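Local coordinates for protein putative MAR1 (Leishmania donovani, PDB 1X9G) that is of unknown function but is a putative ribonuclease of the isochorismatase superfamily, with an alpha/beta fold built on a parallel sheet, at residues P14-G19 with D182-R187; A50-V55 with K186-L191. All coordinates share one frame; numbering follows the deposited sequence.

Contact 1 ties down the turn that leads into the C-terminal helix 185-191, and contact 2 packs the helix itself against helix 39-55; the two meet at the N-terminal end of helix 185-191. In contact 1 polar side chains join that turn to the loop before strand 21-26; in contact 2 the helix lies antiparallel to the end of helix 39-55, mainly through apolar side chains. Their centres are about 10 Å apart, K186 and R187 belong to both 182-187 and 186-191, and N184 OD1 packs against V55 CG1 at 3.6 Å. The polar contact lies at the surface, about 18 Å from the centre of the chain, the largely apolar one about 15 Å.

Contact 1: residues P14-G19 with D182-R187; sequences PHYSKG and DPNFKR
A capped turn at the start of helix 185-191 meets the H15-K18 beta turn through a small polar network of H15, Y16, D182 and N184. The D182 carboxylate accepts three bonds, one at OD1 and two at OD2. OD1 accepts from H15 NE2 at 3.1 Å, on its syn side but 29° out of the carboxylate plane, and the N-H···O angle of 144° marks a bent bond. OD2 offers its syn lone pair to Y16 OH at 2.5 Å; the two side chains reach tip to tip, with ring and carboxylate planes nearly perpendicular (87°). The phenol oxygen also accepts from N184 ND2 at 2.9 Å, a donor whose amide plane contains it closely.

Within 182-187, OD2 receives N184 N at 3.0 Å on its anti side, the capping bond. On the loop, H15 CE1 sits 3.4 Å above the centre of the Y16 phenol ring. S17 OG hydrogen-bonds H15 ND1 at 2.7 Å, so both ring nitrogens are engaged. Y16 also touches V56 and T177, which places the network beside the end of helix 39-55.

With H15, Y16 and a backbone N-H gathered round it, the carboxylate would probably be stabilised as an anion, and the phenol oxygen donates to D182 OD2 and accepts from N184 ND2, joining the two residues through one hydroxyl.

Contact 2: residues A50-V55 with K186-L191; sequences ARLHEV and KRISKL
V55 CG1 stands anti to the backbone N (chi1 176°) and I188 CG1 anti to its own carbonyl carbon (chi1 -64°), and these two branches meet at 4.0 Å as the side chains cross obliquely. The segments 50-55 and 186-191 are antiparallel helix pieces, 178° between their directions and 10.0 Å apart at the axes. One turn away, L52 CD1 lies 3.7 Å from I188 CD1, and equally near I188 CG1. L191 divides its two methyls: CD1 is 4.0 Å from L52 CB, while CD2 presses on R51 CB at 3.5 Å, the two side chains crossing at about a right angle.

At the V55 end, R187 reaches tip to tip toward V55. Its NE comes to 3.9 Å from V55 CG2, and V55 CA lies over one face of the guanidinium, toward the rim. The R51 chain is bent at chi2 and chi3, and its end leads away from 186-191; NE donates to E54 OE1 at 2.7 Å in a salt bridge. L173 of helix 169-176 touches L52, I188 and L191, and F23 of strand 21-26 touches L52.

No hydrogen bond or salt bridge joins the segments. Of the 350 Å² buried in all, V55, L191, L52 and I188 supply most, so the pairing is largely apolar, while R51 is paired with E54 of its own helix and its NH2 also bonds T80 O.

Contact 1: residues P14-G19 with D182-R187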
ATOM      1  N   PRO A  14       2.925  -2.298  23.483  1.00 61.58           N
ATOM      2  CA  PRO A  14       3.829  -2.791  24.525  1.00 61.16           C
ATOM      3  C   PRO A  14       3.034  -3.702  25.452  1.00 60.86           C
ATOM      4  O   PRO A  14       1.789  -3.666  25.384  1.00 60.66           O
ATOM      5  CB  PRO A  14       4.268  -1.509  25.252  1.00 61.46           C
ATOM      6  CG  PRO A  14       3.191  -0.519  25.007  1.00 61.04           C
ATOM      7  CD  PRO A  14       2.449  -0.923  23.745  1.00 61.65           C
ATOM      8  N   HIS A  15       3.731  -4.508  26.277  1.00 60.46           N
ATOM      9  CA  HIS A  15       3.107  -5.311  27.343  1.00 60.01           C
ATOM     10  C   HIS A  15       2.068  -4.477  28.104  1.00 60.50           C
ATOM     11  O   HIS A  15       2.313  -3.319  28.408  1.00 58.84           O
ATOM     12  CB  HIS A  15       4.139  -5.955  28.315  1.00 59.41           C
ATOM     13  CG  HIS A  15       3.490  -6.873  29.305  1.00 60.36           C
ATOM     14  ND1 HIS A  15       3.186  -6.482  30.598  1.00 60.08           N
ATOM     15  CD2 HIS A  15       2.957  -8.115  29.157  1.00 60.08           C
ATOM     16  CE1 HIS A  15       2.523  -7.450  31.210  1.00 59.23           C
ATOM     17  NE2 HIS A  15       2.363  -8.449  30.358  1.00 60.40           N
ATOM     18  N   TYR A  16       0.913  -5.067  28.401  1.00 62.77           N
ATOM     19  CA  TYR A  16      -0.198  -4.329  29.054  1.00 65.74           C
ATOM     20  C   TYR A  16       0.144  -3.502  30.305  1.00 67.22           C
ATOM     21  O   TYR A  16      -0.570  -2.531  30.613  1.00 67.57           O
ATOM     22  CB  TYR A  16      -1.416  -5.225  29.358  1.00 66.02           C
ATOM     23  CG  TYR A  16      -1.184  -6.425  30.274  1.00 66.45           C
ATOM     24  CD1 TYR A  16      -1.315  -7.725  29.773  1.00 66.87           C
ATOM     25  CD2 TYR A  16      -0.891  -6.275  31.643  1.00 68.03           C
ATOM     26  CE1 TYR A  16      -1.130  -8.844  30.584  1.00 67.09           C
ATOM     27  CE2 TYR A  16      -0.696  -7.411  32.488  1.00 67.10           C
ATOM     28  CZ  TYR A  16      -0.822  -8.698  31.938  1.00 68.13           C
ATOM     29  OH  TYR A  16      -0.643  -9.861  32.688  1.00 66.03           O
ATOM     30  N   SER A  17       1.223  -3.876  30.991  1.00 68.10           N
ATOM     31  CA  SER A  17       1.612  -3.255  32.251  1.00 70.31           C
ATOM     32  C   SER A  17       2.547  -2.063  32.086  1.00 71.40           C
ATOM     33  O   SER A  17       2.880  -1.402  33.073  1.00 71.73           O
ATOM     34  CB  SER A  17       2.261  -4.300  33.183  1.00 70.09           C
ATOM     35  OG  SER A  17       3.494  -4.756  32.634  1.00 71.68           O
ATOM     36  N   LYS A  18       2.991  -1.802  30.858  1.00 72.98           N
ATOM     37  CA  LYS A  18       3.791  -0.613  30.540  1.00 74.48           C
ATOM     38  C   LYS A  18       2.835   0.533  30.115  1.00 74.31           C
ATOM     39  O   LYS A  18       2.305   0.539  28.996  1.00 75.19           O
ATOM     40  CB  LYS A  18       4.819  -0.962  29.451  1.00 75.17           C
ATOM     41  CG  LYS A  18       5.844   0.154  29.100  1.00 77.09           C
ATOM     42  CD  LYS A  18       6.809  -0.237  27.932  1.00 76.81           C
ATOM     43  CE  LYS A  18       7.320   1.004  27.115  1.00 79.98           C
ATOM     44  NZ  LYS A  18       6.330   1.647  26.117  1.00 78.62           N
ATOM     45  N   GLY A  19       2.575   1.470  31.029  1.00 73.85           N
ATOM     46  CA  GLY A  19       1.719   2.632  30.749  1.00 72.55           C
ATOM     47  C   GLY A  19       0.229   2.365  30.857  1.00 71.83           C
ATOM     48  O   GLY A  19      -0.186   1.501  31.628  1.00 72.38           O
ATOM     49  N   ASP A 182       2.090 -15.909  30.719  1.00 68.78           N
ATOM     50  CA  ASP A 182       1.759 -14.645  31.363  1.00 67.79           C
ATOM     51  C   ASP A 182       0.657 -14.908  32.378  1.00 67.00           C
ATOM     52  O   ASP A 182      -0.242 -15.695  32.085  1.00 66.05           O
ATOM     53  CB  ASP A 182       1.259 -13.643  30.309  1.00 66.88           C
ATOM     54  CG  ASP A 182       1.142 -12.248  30.857  1.00 66.42           C
ATOM     55  OD1 ASP A 182       2.164 -11.528  30.855  1.00 66.76           O
ATOM     56  OD2 ASP A 182       0.045 -11.875  31.313  1.00 66.51           O
ATOM     57  N   PRO A 183       0.703 -14.235  33.555  1.00 67.20           N
ATOM     58  CA  PRO A 183      -0.279 -14.536  34.617  1.00 67.06           C
ATOM     59  C   PRO A 183      -1.690 -14.343  34.091  1.00 67.57           C
ATOM     60  O   PRO A 183      -2.647 -14.991  34.566  1.00 67.21           O
ATOM     61  CB  PRO A 183       0.038 -13.501  35.702  1.00 66.61           C
ATOM     62  CG  PRO A 183       1.451 -13.155  35.500  1.00 66.77           C
ATOM     63  CD  PRO A 183       1.649 -13.189  33.992  1.00 67.41           C
ATOM     64  N   ASN A 184      -1.822 -13.477  33.089  1.00 67.39           N
ATOM     65  CA  ASN A 184      -3.154 -13.213  32.563  1.00 67.66           C
ATOM     66  C   ASN A 184      -3.566 -13.987  31.305  1.00 67.37           C
ATOM     67  O   ASN A 184      -4.708 -13.875  30.858  1.00 66.49           O
ATOM     68  CB  ASN A 184      -3.443 -11.716  32.502  1.00 67.16           C
ATOM     69  CG  ASN A 184      -3.812 -11.174  33.848  1.00 67.50           C
ATOM     70  OD1 ASN A 184      -4.764 -11.649  34.482  1.00 66.19           O
ATOM     71  ND2 ASN A 184      -3.059 -10.197  34.316  1.00 66.61           N
ATOM     72  N   PHE A 185      -2.662 -14.835  30.825  1.00 67.49           N
ATOM     73  CA  PHE A 185      -2.877 -15.529  29.586  1.00 68.48           C
ATOM     74  C   PHE A 185      -4.108 -16.441  29.482  1.00 68.79           C
ATOM     75  O   PHE A 185      -4.853 -16.309  28.523  1.00 69.86           O
ATOM     76  CB  PHE A 185      -1.615 -16.235  29.063  1.00 68.40           C
ATOM     77  CG  PHE A 185      -1.831 -16.863  27.729  1.00 69.52           C
ATOM     78  CD1 PHE A 185      -1.815 -18.241  27.581  1.00 71.74           C
ATOM     79  CD2 PHE A 185      -2.177 -16.062  26.622  1.00 70.60           C
ATOM     80  CE1 PHE A 185      -2.072 -18.823  26.315  1.00 73.18           C
ATOM     81  CE2 PHE A 185      -2.451 -16.618  25.381  1.00 70.77           C
ATOM     82  CZ  PHE A 185      -2.396 -18.000  25.217  1.00 71.83           C
ATOM     83  N   LYS A 186      -4.292 -17.364  30.412  1.00 69.57           N
ATOM     84  CA  LYS A 186      -5.457 -18.272  30.475  1.00 70.04           C
ATOM     85  C   LYS A 186      -6.779 -17.521  30.345  1.00 70.03           C
ATOM     86  O   LYS A 186      -7.702 -17.971  29.653  1.00 69.53           O
ATOM     87  CB  LYS A 186      -5.451 -19.013  31.835  1.00 71.33           C
ATOM     88  CG  LYS A 186      -6.383 -20.275  31.991  1.00 71.36           C
ATOM     89  CD  LYS A 186      -5.572 -21.611  31.873  1.00 74.62           C
ATOM     90  CE  LYS A 186      -6.334 -22.817  32.480  1.00 74.65           C
ATOM     91  NZ  LYS A 186      -6.139 -22.977  33.989  1.00 75.64           N
ATOM     92  N   ARG A 187      -6.868 -16.388  31.033  1.00 70.12           N
ATOM     93  CA  ARG A 187      -8.048 -15.545  30.958  1.00 71.32           C
ATOM     94  C   ARG A 187      -8.229 -14.949  29.560  1.00 71.52           C
ATOM     95  O   ARG A 187      -9.315 -15.020  28.987  1.00 72.01           O
ATOM     96  CB  ARG A 187      -7.978 -14.428  32.007  1.00 71.87           C
ATOM     97  CG  ARG A 187      -8.643 -14.731  33.358  1.00 71.87           C
ATOM     98  CD  ARG A 187      -8.344 -13.595  34.337  1.00 72.29           C
ATOM     99  NE  ARG A 187      -9.487 -12.695  34.523  1.00 74.57           N
ATOM    100  CZ  ARG A 187      -9.570 -11.733  35.453  1.00 74.93           C
ATOM    101  NH1 ARG A 187      -8.550 -11.504  36.287  1.00 76.48           N
ATOM    102  NH2 ARG A 187     -10.669 -10.978  35.540  1.00 70.76           N
TER

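Contact 2: residues A50-V55 with K186-L191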
ATOM      1  N   ALA A  50     -13.879  -5.461  25.820  1.00 60.59           N
ATOM      2  CA  ALA A  50     -14.595  -5.088  27.043  1.00 60.94           C
ATOM      3  C   ALA A  50     -14.158  -6.056  28.089  1.00 61.00           C
ATOM      4  O   ALA A  50     -13.696  -5.638  29.146  1.00 60.97           O
ATOM      5  CB  ALA A  50     -16.127  -5.128  26.856  1.00 60.12           C
ATOM      6  N   ARG A  51     -14.240  -7.347  27.750  1.00 61.44           N
ATOM      7  CA  ARG A  51     -13.833  -8.434  28.643  1.00 62.21           C
ATOM      8  C   ARG A  51     -12.340  -8.390  28.938  1.00 63.06           C
ATOM      9  O   ARG A  51     -11.911  -8.671  30.074  1.00 64.70           O
ATOM     10  CB  ARG A  51     -14.221  -9.798  28.066  1.00 61.93           C
ATOM     11  CG  ARG A  51     -15.718  -9.939  27.643  1.00 62.37           C
ATOM     12  CD  ARG A  51     -16.683  -9.909  28.805  1.00 57.25           C
ATOM     13  NE  ARG A  51     -16.902  -8.584  29.380  1.00 55.47           N
ATOM     14  CZ  ARG A  51     -17.673  -7.641  28.823  1.00 58.14           C
ATOM     15  NH1 ARG A  51     -18.235  -7.858  27.622  1.00 55.65           N
ATOM     16  NH2 ARG A  51     -17.848  -6.454  29.439  1.00 55.20           N
ATOM     17  N   LEU A  52     -11.551  -8.042  27.925  1.00 62.93           N
ATOM     18  CA  LEU A  52     -10.116  -7.850  28.088  1.00 62.71           C
ATOM     19  C   LEU A  52      -9.766  -6.782  29.144  1.00 62.87           C
ATOM     20  O   LEU A  52      -8.843  -6.975  29.940  1.00 62.11           O
ATOM     21  CB  LEU A  52      -9.444  -7.505  26.736  1.00 62.61           C
ATOM     22  CG  LEU A  52      -7.933  -7.247  26.851  1.00 61.83           C
ATOM     23  CD1 LEU A  52      -7.342  -8.525  27.381  1.00 59.11           C
ATOM     24  CD2 LEU A  52      -7.222  -6.787  25.566  1.00 61.28           C
ATOM     25  N   HIS A  53     -10.457  -5.649  29.093  1.00 63.20           N
ATOM     26  CA  HIS A  53     -10.179  -4.548  30.000  1.00 64.69           C
ATOM     27  C   HIS A  53     -10.505  -4.937  31.455  1.00 65.47           C
ATOM     28  O   HIS A  53      -9.762  -4.563  32.366  1.00 65.85           O
ATOM     29  CB  HIS A  53     -10.936  -3.288  29.560  1.00 64.90           C
ATOM     30  CG  HIS A  53     -11.383  -2.403  30.686  1.00 65.08           C
ATOM     31  ND1 HIS A  53     -10.516  -1.610  31.406  1.00 63.45           N
ATOM     32  CD2 HIS A  53     -12.620  -2.172  31.197  1.00 65.80           C
ATOM     33  CE1 HIS A  53     -11.196  -0.932  32.314  1.00 64.70           C
ATOM     34  NE2 HIS A  53     -12.474  -1.262  32.214  1.00 66.04           N
ATOM     35  N   GLU A  54     -11.592  -5.692  31.656  1.00 65.66           N
ATOM     36  CA  GLU A  54     -11.906  -6.299  32.961  1.00 65.93           C
ATOM     37  C   GLU A  54     -10.800  -7.225  33.472  1.00 65.94           C
ATOM     38  O   GLU A  54     -10.533  -7.243  34.652  1.00 65.75           O
ATOM     39  CB  GLU A  54     -13.244  -7.019  32.910  1.00 65.80           C
ATOM     40  CG  GLU A  54     -14.348  -6.018  32.731  1.00 67.02           C
ATOM     41  CD  GLU A  54     -15.634  -6.610  32.245  1.00 69.62           C
ATOM     42  OE1 GLU A  54     -15.614  -7.703  31.643  1.00 69.92           O
ATOM     43  OE2 GLU A  54     -16.681  -5.958  32.459  1.00 73.29           O
ATOM     44  N   VAL A  55     -10.131  -7.952  32.571  1.00 66.30           N
ATOM     45  CA  VAL A  55      -8.920  -8.706  32.928  1.00 65.84           C
ATOM     46  C   VAL A  55      -7.840  -7.763  33.481  1.00 67.02           C
ATOM     47  O   VAL A  55      -7.191  -8.075  34.467  1.00 67.08           O
ATOM     48  CB  VAL A  55      -8.352  -9.535  31.737  1.00 64.70           C
ATOM     49  CG1 VAL A  55      -7.076 -10.203  32.130  1.00 65.84           C
ATOM     50  CG2 VAL A  55      -9.319 -10.590  31.266  1.00 62.21           C
ATOM     51  N   LYS A 186      -4.292 -17.364  30.412  1.00 69.57           N
ATOM     52  CA  LYS A 186      -5.457 -18.272  30.475  1.00 70.04           C
ATOM     53  C   LYS A 186      -6.779 -17.521  30.345  1.00 70.03           C
ATOM     54  O   LYS A 186      -7.702 -17.971  29.653  1.00 69.53           O
ATOM     55  CB  LYS A 186      -5.451 -19.013  31.835  1.00 71.33           C
ATOM     56  CG  LYS A 186      -6.383 -20.275  31.991  1.00 71.36           C
ATOM     57  CD  LYS A 186      -5.572 -21.611  31.873  1.00 74.62           C
ATOM     58  CE  LYS A 186      -6.334 -22.817  32.480  1.00 74.65           C
ATOM     59  NZ  LYS A 186      -6.139 -22.977  33.989  1.00 75.64           N
ATOM     60  N   ARG A 187      -6.868 -16.388  31.033  1.00 70.12           N
ATOM     61  CA  ARG A 187      -8.048 -15.545  30.958  1.00 71.32           C
ATOM     62  C   ARG A 187      -8.229 -14.949  29.560  1.00 71.52           C
ATOM     63  O   ARG A 187      -9.315 -15.020  28.987  1.00 72.01           O
ATOM     64  CB  ARG A 187      -7.978 -14.428  32.007  1.00 71.87           C
ATOM     65  CG  ARG A 187      -8.643 -14.731  33.358  1.00 71.87           C
ATOM     66  CD  ARG A 187      -8.344 -13.595  34.337  1.00 72.29           C
ATOM     67  NE  ARG A 187      -9.487 -12.695  34.523  1.00 74.57           N
ATOM     68  CZ  ARG A 187      -9.570 -11.733  35.453  1.00 74.93           C
ATOM     69  NH1 ARG A 187      -8.550 -11.504  36.287  1.00 76.48           N
ATOM     70  NH2 ARG A 187     -10.669 -10.978  35.540  1.00 70.76           N
ATOM     71  N   ILE A 188      -7.144 -14.380  29.023  1.00 71.18           N
ATOM     72  CA  ILE A 188      -7.123 -13.699  27.738  1.00 69.98           C
ATOM     73  C   ILE A 188      -7.246 -14.693  26.591  1.00 71.04           C
ATOM     74  O   ILE A 188      -7.955 -14.436  25.605  1.00 70.72           O
ATOM     75  CB  ILE A 188      -5.863 -12.832  27.612  1.00 69.72           C
ATOM     76  CG1 ILE A 188      -5.907 -11.723  28.675  1.00 68.21           C
ATOM     77  CG2 ILE A 188      -5.769 -12.229  26.219  1.00 69.88           C
ATOM     78  CD1 ILE A 188      -4.700 -10.781  28.726  1.00 68.10           C
ATOM     79  N   SER A 189      -6.571 -15.833  26.735  1.00 71.40           N
ATOM     80  CA  SER A 189      -6.667 -16.948  25.785  1.00 71.67           C
ATOM     81  C   SER A 189      -8.130 -17.340  25.537  1.00 71.84           C
ATOM     82  O   SER A 189      -8.516 -17.671  24.417  1.00 71.66           O
ATOM     83  CB  SER A 189      -5.865 -18.147  26.327  1.00 72.05           C
ATOM     84  OG  SER A 189      -5.946 -19.291  25.497  1.00 72.64           O
ATOM     85  N   LYS A 190      -8.934 -17.291  26.594  1.00 71.57           N
ATOM     86  CA  LYS A 190     -10.318 -17.718  26.550  1.00 71.87           C
ATOM     87  C   LYS A 190     -11.185 -16.838  25.639  1.00 71.33           C
ATOM     88  O   LYS A 190     -12.103 -17.328  24.960  1.00 71.79           O
ATOM     89  CB  LYS A 190     -10.852 -17.784  28.001  1.00 72.88           C
ATOM     90  CG  LYS A 190     -12.319 -17.388  28.239  1.00 75.24           C
ATOM     91  CD  LYS A 190     -12.499 -16.685  29.594  1.00 78.90           C
ATOM     92  CE  LYS A 190     -12.421 -15.139  29.482  1.00 78.49           C
ATOM     93  NZ  LYS A 190     -13.759 -14.448  29.730  1.00 79.59           N
ATOM     94  N   LEU A 191     -10.896 -15.542  25.641  1.00 70.28           N
ATOM     95  CA  LEU A 191     -11.512 -14.586  24.724  1.00 69.47           C
ATOM     96  C   LEU A 191     -11.264 -14.971  23.264  1.00 69.84           C
ATOM     97  O   LEU A 191     -12.191 -15.022  22.455  1.00 69.39           O
ATOM     98  CB  LEU A 191     -10.949 -13.197  24.999  1.00 68.69           C
ATOM     99  CG  LEU A 191     -11.263 -12.683  26.395  1.00 67.78           C
ATOM    100  CD1 LEU A 191     -10.592 -11.358  26.704  1.00 65.53           C
ATOM    101  CD2 LEU A 191     -12.794 -12.576  26.520  1.00 69.05           C
TER